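Local coordinates for putative exported protein (PDB 2DVZ) that probably binds glutamate in the periplasm as the solute receptor of a tripartite tricarboxylate transporter-type uptake system, at residues N114-V119 with I214-R219; C152-L157 with F194-S199. All coordinates share one frame; numbering follows the deposited sequence.

Interaction 1. Residues N114-V119 with I214-R219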
ATOM      1  N   ASN A 114      -0.046  -4.345   8.859  1.00 13.08           N
ATOM      2  CA  ASN A 114       0.014  -5.206   7.725  1.00 11.98           C
ATOM      3  C   ASN A 114      -1.322  -5.182   6.985  1.00 12.06           C
ATOM      4  O   ASN A 114      -2.368  -5.163   7.606  1.00 13.62           O
ATOM      5  CB  ASN A 114       0.422  -6.586   8.190  1.00 11.09           C
ATOM      6  CG  ASN A 114       1.851  -6.619   8.650  1.00 10.02           C
ATOM      7  OD1 ASN A 114       2.784  -6.478   7.851  1.00 10.96           O
ATOM      8  ND2 ASN A 114       2.047  -6.839   9.932  1.00  6.89           N
ATOM      9  N   THR A 115      -1.282  -5.182   5.655  1.00 12.12           N
ATOM     10  CA  THR A 115      -2.451  -4.886   4.825  1.00 11.24           C
ATOM     11  C   THR A 115      -2.609  -5.832   3.635  1.00 11.23           C
ATOM     12  O   THR A 115      -1.623  -6.160   2.935  1.00 10.81           O
ATOM     13  CB  THR A 115      -2.409  -3.436   4.358  1.00 10.61           C
ATOM     14  OG1 THR A 115      -2.322  -2.593   5.504  1.00 11.48           O
ATOM     15  CG2 THR A 115      -3.629  -3.054   3.615  1.00  9.93           C
ATOM     16  N   ALA A 116      -3.860  -6.267   3.420  1.00 11.35           N
ATOM     17  CA  ALA A 116      -4.193  -7.172   2.316  1.00 10.84           C
ATOM     18  C   ALA A 116      -4.255  -6.401   1.024  1.00 10.57           C
ATOM     19  O   ALA A 116      -4.693  -5.245   0.999  1.00 10.20           O
ATOM     20  CB  ALA A 116      -5.556  -7.871   2.562  1.00 10.45           C
ATOM     21  N   ASN A 117      -3.801  -7.048  -0.044  1.00 11.01           N
ATOM     22  CA  ASN A 117      -4.095  -6.595  -1.393  1.00 10.98           C
ATOM     23  C   ASN A 117      -5.296  -7.373  -1.966  1.00 10.86           C
ATOM     24  O   ASN A 117      -5.730  -8.393  -1.400  1.00 11.72           O
ATOM     25  CB  ASN A 117      -2.863  -6.695  -2.290  1.00 11.17           C
ATOM     26  CG  ASN A 117      -1.826  -5.618  -2.014  1.00 11.76           C
ATOM     27  OD1 ASN A 117      -0.722  -5.652  -2.585  1.00 14.21           O
ATOM     28  ND2 ASN A 117      -2.159  -4.656  -1.170  1.00 11.41           N
ATOM     29  N   VAL A 118      -5.860  -6.856  -3.047  1.00  9.98           N
ATOM     30  CA  VAL A 118      -7.105  -7.381  -3.597  1.00  8.90           C
ATOM     31  C   VAL A 118      -7.115  -7.189  -5.093  1.00  8.87           C
ATOM     32  O   VAL A 118      -6.668  -6.155  -5.563  1.00  8.86           O
ATOM     33  CB  VAL A 118      -8.368  -6.708  -2.955  1.00  8.69           C
ATOM     34  CG1 VAL A 118      -8.465  -5.143  -3.238  1.00  5.05           C
ATOM     35  CG2 VAL A 118      -9.673  -7.497  -3.299  1.00  5.21           C
ATOM     36  N   VAL A 119      -7.608  -8.186  -5.834  1.00  8.76           N
ATOM     37  CA  VAL A 119      -7.970  -7.969  -7.239  1.00  8.95           C
ATOM     38  C   VAL A 119      -9.506  -7.921  -7.302  1.00  9.79           C
ATOM     39  O   VAL A 119     -10.202  -8.853  -6.880  1.00  9.97           O
ATOM     40  CB  VAL A 119      -7.294  -8.976  -8.258  1.00  9.51           C
ATOM     41  CG1 VAL A 119      -7.646 -10.459  -7.990  1.00  8.84           C
ATOM     42  CG2 VAL A 119      -7.581  -8.588  -9.719  1.00  8.01           C
ATOM     43  N   ILE A 214      -7.951 -11.996  -2.431  1.00  9.85           N
ATOM     44  CA  ILE A 214      -7.227 -11.065  -1.559  1.00 10.07           C
ATOM     45  C   ILE A 214      -5.848 -11.667  -1.329  1.00 10.47           C
ATOM     46  O   ILE A 214      -5.694 -12.904  -1.400  1.00 10.28           O
ATOM     47  CB  ILE A 214      -7.936 -10.773  -0.169  1.00 10.22           C
ATOM     48  CG1 ILE A 214      -8.180 -12.057   0.639  1.00 10.28           C
ATOM     49  CG2 ILE A 214      -9.218  -9.975  -0.342  1.00  9.46           C
ATOM     50  CD1 ILE A 214      -8.515 -11.789   2.121  1.00  9.99           C
ATOM     51  N   ALA A 215      -4.850 -10.813  -1.111  1.00 10.41           N
ATOM     52  CA  ALA A 215      -3.523 -11.298  -0.696  1.00 11.27           C
ATOM     53  C   ALA A 215      -3.368 -11.192   0.849  1.00 11.58           C
ATOM     54  O   ALA A 215      -3.271 -10.120   1.412  1.00 11.89           O
ATOM     55  CB  ALA A 215      -2.394 -10.598  -1.455  1.00 10.64           C
ATOM     56  N   TRP A 216      -3.410 -12.330   1.515  1.00 12.43           N
ATOM     57  CA  TRP A 216      -3.547 -12.392   2.965  1.00 12.80           C
ATOM     58  C   TRP A 216      -3.359 -13.855   3.370  1.00 13.07           C
ATOM     59  O   TRP A 216      -3.551 -14.759   2.547  1.00 13.00           O
ATOM     60  CB  TRP A 216      -4.921 -11.869   3.382  1.00 12.35           C
ATOM     61  CG  TRP A 216      -5.025 -11.382   4.792  1.00 12.78           C
ATOM     62  CD1 TRP A 216      -5.857 -11.874   5.782  1.00 13.19           C
ATOM     63  CD2 TRP A 216      -4.293 -10.290   5.395  1.00 12.09           C
ATOM     64  NE1 TRP A 216      -5.693 -11.155   6.945  1.00 13.40           N
ATOM     65  CE2 TRP A 216      -4.741 -10.180   6.739  1.00 14.20           C
ATOM     66  CE3 TRP A 216      -3.317  -9.403   4.932  1.00  9.71           C
ATOM     67  CZ2 TRP A 216      -4.232  -9.214   7.621  1.00 13.50           C
ATOM     68  CZ3 TRP A 216      -2.792  -8.464   5.803  1.00 12.71           C
ATOM     69  CH2 TRP A 216      -3.261  -8.365   7.133  1.00 13.39           C
ATOM     70  N   PRO A 217      -2.924 -14.102   4.618  1.00 13.59           N
ATOM     71  CA  PRO A 217      -2.801 -15.511   5.028  1.00 14.17           C
ATOM     72  C   PRO A 217      -4.110 -16.276   5.056  1.00 13.31           C
ATOM     73  O   PRO A 217      -4.119 -17.454   4.819  1.00 14.60           O
ATOM     74  CB  PRO A 217      -2.170 -15.426   6.451  1.00 14.27           C
ATOM     75  CG  PRO A 217      -1.526 -14.079   6.509  1.00 15.21           C
ATOM     76  CD  PRO A 217      -2.430 -13.182   5.660  1.00 14.22           C
ATOM     77  N   THR A 218      -5.208 -15.620   5.347  1.00 13.08           N
ATOM     78  CA  THR A 218      -6.466 -16.298   5.414  1.00 13.78           C
ATOM     79  C   THR A 218      -7.529 -15.408   4.785  1.00 13.19           C
ATOM     80  O   THR A 218      -7.248 -14.245   4.447  1.00 12.93           O
ATOM     81  CB  THR A 218      -6.885 -16.664   6.900  1.00 13.78           C
ATOM     82  OG1 THR A 218      -7.230 -15.486   7.632  1.00 15.44           O
ATOM     83  CG2 THR A 218      -5.778 -17.422   7.645  1.00 14.77           C
ATOM     84  N   ARG A 219      -8.731 -15.966   4.629  1.00 12.30           N
ATOM     85  CA  ARG A 219      -9.938 -15.169   4.431  1.00 11.50           C
ATOM     86  C   ARG A 219     -10.158 -14.160   5.560  1.00 11.89           C
ATOM     87  O   ARG A 219      -9.811 -14.405   6.729  1.00 12.25           O
ATOM     88  CB  ARG A 219     -11.166 -16.078   4.296  1.00 10.90           C
ATOM     89  CG  ARG A 219     -11.041 -17.081   3.122  1.00 10.91           C
ATOM     90  CD  ARG A 219     -12.128 -18.210   3.186  1.00 10.37           C
ATOM     91  NE  ARG A 219     -12.022 -19.066   2.021  1.00  5.69           N
ATOM     92  CZ  ARG A 219     -12.707 -18.862   0.890  1.00  8.82           C
ATOM     93  NH1 ARG A 219     -13.588 -17.845   0.808  1.00  7.39           N
ATOM     94  NH2 ARG A 219     -12.528 -19.679  -0.161  1.00  8.06           N
TER
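Trp216 lays the six-membered part of its indole along the backbone of Asn114-Ala116. With CG anti to the backbone N (chi1 -158°), the ring is carried toward the backbone of 114-116. CE3 rests on the methyl of Ala116, 3.6 Å from Ala116 CB, while CZ3 lies against the peptide joining Thr115 to Ala116. Farther along, CH2 brings the ring edge to the Asn114 carbonyl, 3.4 Å from Asn114 O. Pro217 CD lies over one ring face, 3.2 Å above its plane and offset toward the rim.

Strands 106-121 and 210-215 run antiparallel here, in the mixed sheet of a type II periplasmic binding protein fold, with the short break at Ala116 falling beside Ala215 and Trp216. Ala215 N donates to Asn117 O over 2.6 Å with an angle of 162° at the hydrogen, though it approaches from above the carbonyl plane. The return bond, from Asn117 N to Ala215 O, is weak.

One residue on, Val118 and Ile214 form a non-hydrogen-bonded pair whose side chains cross obliquely, meeting through Val118 CG2 and Ile214 CG2 at 3.9 Å. Ile214 CG1 takes the crowded position between N and the carbonyl carbon (chi1 57°) and carries the rest of the chain away from Val118. Leu197 touches both residues. Asn117 turns its amide away from Ala215 toward Asn196 of the glutamate site.

Interaction 2. Residues C152-L157 with F194-S199. With GLU (glutamic acid), chain G.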
ATOM      1  N   CYS A 152       5.427   2.821 -11.029  1.00 17.12           N
ATOM      2  CA  CYS A 152       6.532   2.171 -10.334  1.00 17.60           C
ATOM      3  C   CYS A 152       6.122   1.678  -8.940  1.00 17.05           C
ATOM      4  O   CYS A 152       6.973   1.413  -8.074  1.00 17.48           O
ATOM      5  CB  CYS A 152       7.754   3.112 -10.296  1.00 17.81           C
ATOM      6  SG  CYS A 152       8.579   3.247 -11.936  1.00 18.85           S
ATOM      7  N   GLY A 153       4.811   1.540  -8.751  1.00 16.02           N
ATOM      8  CA  GLY A 153       4.237   1.176  -7.487  1.00 14.23           C
ATOM      9  C   GLY A 153       3.950  -0.301  -7.384  1.00 13.34           C
ATOM     10  O   GLY A 153       3.974  -1.025  -8.394  1.00 11.56           O
ATOM     11  N   VAL A 154       3.651  -0.740  -6.148  1.00 12.32           N
ATOM     12  CA  VAL A 154       3.347  -2.138  -5.880  1.00 11.14           C
ATOM     13  C   VAL A 154       2.128  -2.713  -6.609  1.00 10.41           C
ATOM     14  O   VAL A 154       2.070  -3.908  -6.854  1.00 10.79           O
ATOM     15  CB  VAL A 154       3.289  -2.445  -4.332  1.00 11.36           C
ATOM     16  CG1 VAL A 154       2.111  -1.829  -3.708  1.00  8.89           C
ATOM     17  CG2 VAL A 154       3.294  -3.945  -4.098  1.00 10.94           C
ATOM     18  N   LEU A 155       1.152  -1.886  -6.956  1.00  9.75           N
ATOM     19  CA  LEU A 155      -0.052  -2.404  -7.578  1.00  9.95           C
ATOM     20  C   LEU A 155       0.145  -2.628  -9.081  1.00 10.53           C
ATOM     21  O   LEU A 155      -0.464  -3.526  -9.626  1.00 10.82           O
ATOM     22  CB  LEU A 155      -1.272  -1.519  -7.235  1.00  9.98           C
ATOM     23  CG  LEU A 155      -1.478  -1.390  -5.705  1.00  7.77           C
ATOM     24  CD1 LEU A 155      -2.445  -0.308  -5.391  1.00  5.16           C
ATOM     25  CD2 LEU A 155      -1.916  -2.733  -5.085  1.00  5.51           C
ATOM     26  N   HIS A 156       1.013  -1.832  -9.729  1.00 11.08           N
ATOM     27  CA  HIS A 156       1.472  -2.111 -11.092  1.00 11.15           C
ATOM     28  C   HIS A 156       2.276  -3.416 -11.100  1.00 11.17           C
ATOM     29  O   HIS A 156       2.090  -4.267 -11.945  1.00 12.01           O
ATOM     30  CB  HIS A 156       2.306  -0.932 -11.691  1.00 11.09           C
ATOM     31  CG  HIS A 156       2.755  -1.171 -13.121  1.00 11.96           C
ATOM     32  ND1 HIS A 156       3.876  -0.575 -13.671  1.00 11.33           N
ATOM     33  CD2 HIS A 156       2.249  -1.972 -14.094  1.00 11.71           C
ATOM     34  CE1 HIS A 156       4.029  -0.987 -14.918  1.00  9.30           C
ATOM     35  NE2 HIS A 156       3.058  -1.826 -15.207  1.00 10.31           N
ATOM     36  N   LEU A 157       3.183  -3.582 -10.156  1.00 11.38           N
ATOM     37  CA  LEU A 157       3.909  -4.847 -10.047  1.00 12.22           C
ATOM     38  C   LEU A 157       2.962  -6.031  -9.743  1.00 12.19           C
ATOM     39  O   LEU A 157       3.111  -7.111 -10.306  1.00 12.65           O
ATOM     40  CB  LEU A 157       5.041  -4.731  -9.004  1.00 13.06           C
ATOM     41  CG  LEU A 157       5.934  -5.978  -8.912  1.00 14.90           C
ATOM     42  CD1 LEU A 157       6.667  -6.241 -10.279  1.00 16.04           C
ATOM     43  CD2 LEU A 157       6.910  -5.835  -7.776  1.00 16.93           C
ATOM     44  N   PHE A 194      -6.269  -3.514  -9.397  1.00 11.74           N
ATOM     45  CA  PHE A 194      -5.407  -4.124  -8.390  1.00 10.55           C
ATOM     46  C   PHE A 194      -5.235  -3.090  -7.306  1.00 11.18           C
ATOM     47  O   PHE A 194      -4.773  -1.986  -7.580  1.00 11.64           O
ATOM     48  CB  PHE A 194      -4.075  -4.515  -9.011  1.00  9.96           C
ATOM     49  CG  PHE A 194      -4.165  -5.724  -9.899  1.00  8.23           C
ATOM     50  CD1 PHE A 194      -3.864  -6.998  -9.398  1.00  7.42           C
ATOM     51  CD2 PHE A 194      -4.567  -5.605 -11.231  1.00  8.31           C
ATOM     52  CE1 PHE A 194      -3.973  -8.116 -10.223  1.00  8.68           C
ATOM     53  CE2 PHE A 194      -4.692  -6.754 -12.073  1.00  6.90           C
ATOM     54  CZ  PHE A 194      -4.397  -7.987 -11.568  1.00  7.85           C
ATOM     55  N   ASP A 195      -5.658  -3.418  -6.087  1.00 11.32           N
ATOM     56  CA  ASP A 195      -5.599  -2.474  -4.994  1.00 11.26           C
ATOM     57  C   ASP A 195      -5.099  -3.082  -3.683  1.00 11.71           C
ATOM     58  O   ASP A 195      -4.977  -4.319  -3.539  1.00 10.95           O
ATOM     59  CB  ASP A 195      -6.975  -1.833  -4.768  1.00 11.29           C
ATOM     60  CG  ASP A 195      -6.887  -0.491  -4.060  1.00 12.49           C
ATOM     61  OD1 ASP A 195      -5.754   0.026  -3.886  1.00 14.48           O
ATOM     62  OD2 ASP A 195      -7.947   0.050  -3.676  1.00 12.67           O
ATOM     63  N   ASN A 196      -4.776  -2.176  -2.755  1.00 11.84           N
ATOM     64  CA  ASN A 196      -4.605  -2.501  -1.367  1.00 11.81           C
ATOM     65  C   ASN A 196      -6.016  -2.445  -0.860  1.00 11.78           C
ATOM     66  O   ASN A 196      -6.784  -1.562  -1.227  1.00 12.45           O
ATOM     67  CB  ASN A 196      -3.713  -1.465  -0.633  1.00 12.30           C
ATOM     68  CG  ASN A 196      -2.531  -0.924  -1.514  1.00 11.68           C
ATOM     69  OD1 ASN A 196      -2.523   0.255  -1.878  1.00 13.33           O
ATOM     70  ND2 ASN A 196      -1.570  -1.772  -1.844  1.00  8.16           N
ATOM     71  N   LEU A 197      -6.366  -3.398  -0.011  1.00 11.84           N
ATOM     72  CA  LEU A 197      -7.765  -3.629   0.358  1.00 10.95           C
ATOM     73  C   LEU A 197      -8.528  -2.429   0.971  1.00 10.74           C
ATOM     74  O   LEU A 197      -9.643  -2.158   0.541  1.00 11.78           O
ATOM     75  CB  LEU A 197      -7.900  -4.961   1.148  1.00 10.96           C
ATOM     76  CG  LEU A 197      -9.299  -5.520   1.515  1.00 11.26           C
ATOM     77  CD1 LEU A 197     -10.357  -5.474   0.330  1.00  9.17           C
ATOM     78  CD2 LEU A 197      -9.143  -6.915   2.106  1.00  9.36           C
ATOM     79  N   PRO A 198      -7.947  -1.701   1.953  1.00 10.13           N
ATOM     80  CA  PRO A 198      -8.711  -0.602   2.577  1.00  9.96           C
ATOM     81  C   PRO A 198      -9.462   0.407   1.676  1.00 10.68           C
ATOM     82  O   PRO A 198     -10.554   0.830   2.067  1.00 11.13           O
ATOM     83  CB  PRO A 198      -7.673   0.091   3.472  1.00  8.41           C
ATOM     84  CG  PRO A 198      -6.741  -1.021   3.808  1.00  8.80           C
ATOM     85  CD  PRO A 198      -6.624  -1.851   2.594  1.00  9.54           C
ATOM     86  N   SER A 199      -8.890   0.822   0.540  1.00 11.83           N
ATOM     87  CA  SER A 199      -9.555   1.808  -0.344  1.00 13.07           C
ATOM     88  C   SER A 199     -10.676   1.200  -1.191  1.00 13.91           C
ATOM     89  O   SER A 199     -11.631   1.896  -1.571  1.00 15.16           O
ATOM     90  CB  SER A 199      -8.559   2.553  -1.266  1.00 12.81           C
ATOM     91  OG  SER A 199      -7.509   1.706  -1.679  1.00 13.19           O
TER
HETATM   92  N   GLU G1055       0.083   1.474  -3.965  1.00 11.71           N
HETATM   93  CA  GLU G1055       0.381   2.094  -2.660  1.00 11.29           C
HETATM   94  C   GLU G1055       1.106   1.138  -1.727  1.00 12.00           C
HETATM   95  O   GLU G1055       0.646   0.730  -0.656  1.00 12.47           O
HETATM   96  CB  GLU G1055      -0.876   2.705  -2.049  1.00 11.17           C
HETATM   97  CG  GLU G1055      -1.698   3.497  -3.082  1.00  8.76           C
HETATM   98  CD  GLU G1055      -2.475   4.642  -2.502  1.00  9.91           C
HETATM   99  OE1 GLU G1055      -2.355   4.841  -1.274  1.00 10.90           O
HETATM  100  OE2 GLU G1055      -3.192   5.373  -3.273  1.00 10.40           O
HETATM  101  OXT GLU G1055       2.258   0.787  -2.032  1.00 12.13           O
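Leu155, in the first turn of helix 154-166, is the side chain that reaches across to strand 192-196. Its CB sits 3.5 Å from Phe194 O. CG, set anti to the carbonyl carbon (chi1 -57°), passes between that oxygen and the bound glutamate, 3.7 Å from the ligand's N. There the chain forks. CD2 presses on the strand backbone, 3.5 Å from Asp195 C, and also touches the terminal amide of Asn196, which crosses the leucine obliquely. CD1 enters the pocket: it lies 3.4 Å from the amino N of the ligand and has Asp195 OD1 on another side.

Strands 145-148 and 171-174 with helix 154-166 between them make a parallel beta-alpha-beta crossover, and strand 192-196 flanks 145-148 in the same sheet. The contact thus joins the helix start to a strand end, the place where this fold collects its ligand. Gly153 is the N-cap residue. Just beyond it, Val154 puts CG1 3.1 Å from OXT of the ligand, while its backbone N is hydrogen-bonded to Ser85 OG, a hydroxyl that itself binds the glutamate. The Asn196 amide packs beside Val154 CG1 and meets the ligand near its CB.

Asp195 is second shell. Its OD2 accepts from Ser199 OG over 2.6 Å, on the syn lone pair, and from Ser200; its OD1 is hydrogen-bonded to Ser178 OG, next to the backbone N that holds the ligand. So well gripped a buried carboxylate is probably ionised. As Asp195 OD1 is 6.0 Å from the ligand N, with Leu155 CD1 beside the line between them, any attraction for the ammonium would act through space, while Leu155 offers that end of the glutamate aliphatic carbon alone.

Overall arrangement
From the N terminus, the chain builds strands 21-25, 52-56 and 78-82 before strand 106-121 supplies the first half of interaction 1. It then runs through helix 130-138 and strand 145-148 to segment 152-157. After helix 178-187, segment 194-199 returns to the start of helix 154-166 and closes interaction 2. Helix 197-205 leads on to strand 210-215, which closes interaction 1, so the second loop is nested inside the first. The two contacts meet directly: strand 106-121 lies between 192-196 and 210-215, and Val118 N to Asp195 O and Leu197 N to Ala116 O are probable hydrogen bonds. Interaction 1 thus ties sheet strands together behind the pocket, whereas interaction 2 joins this sheet to a helix at the glutamate.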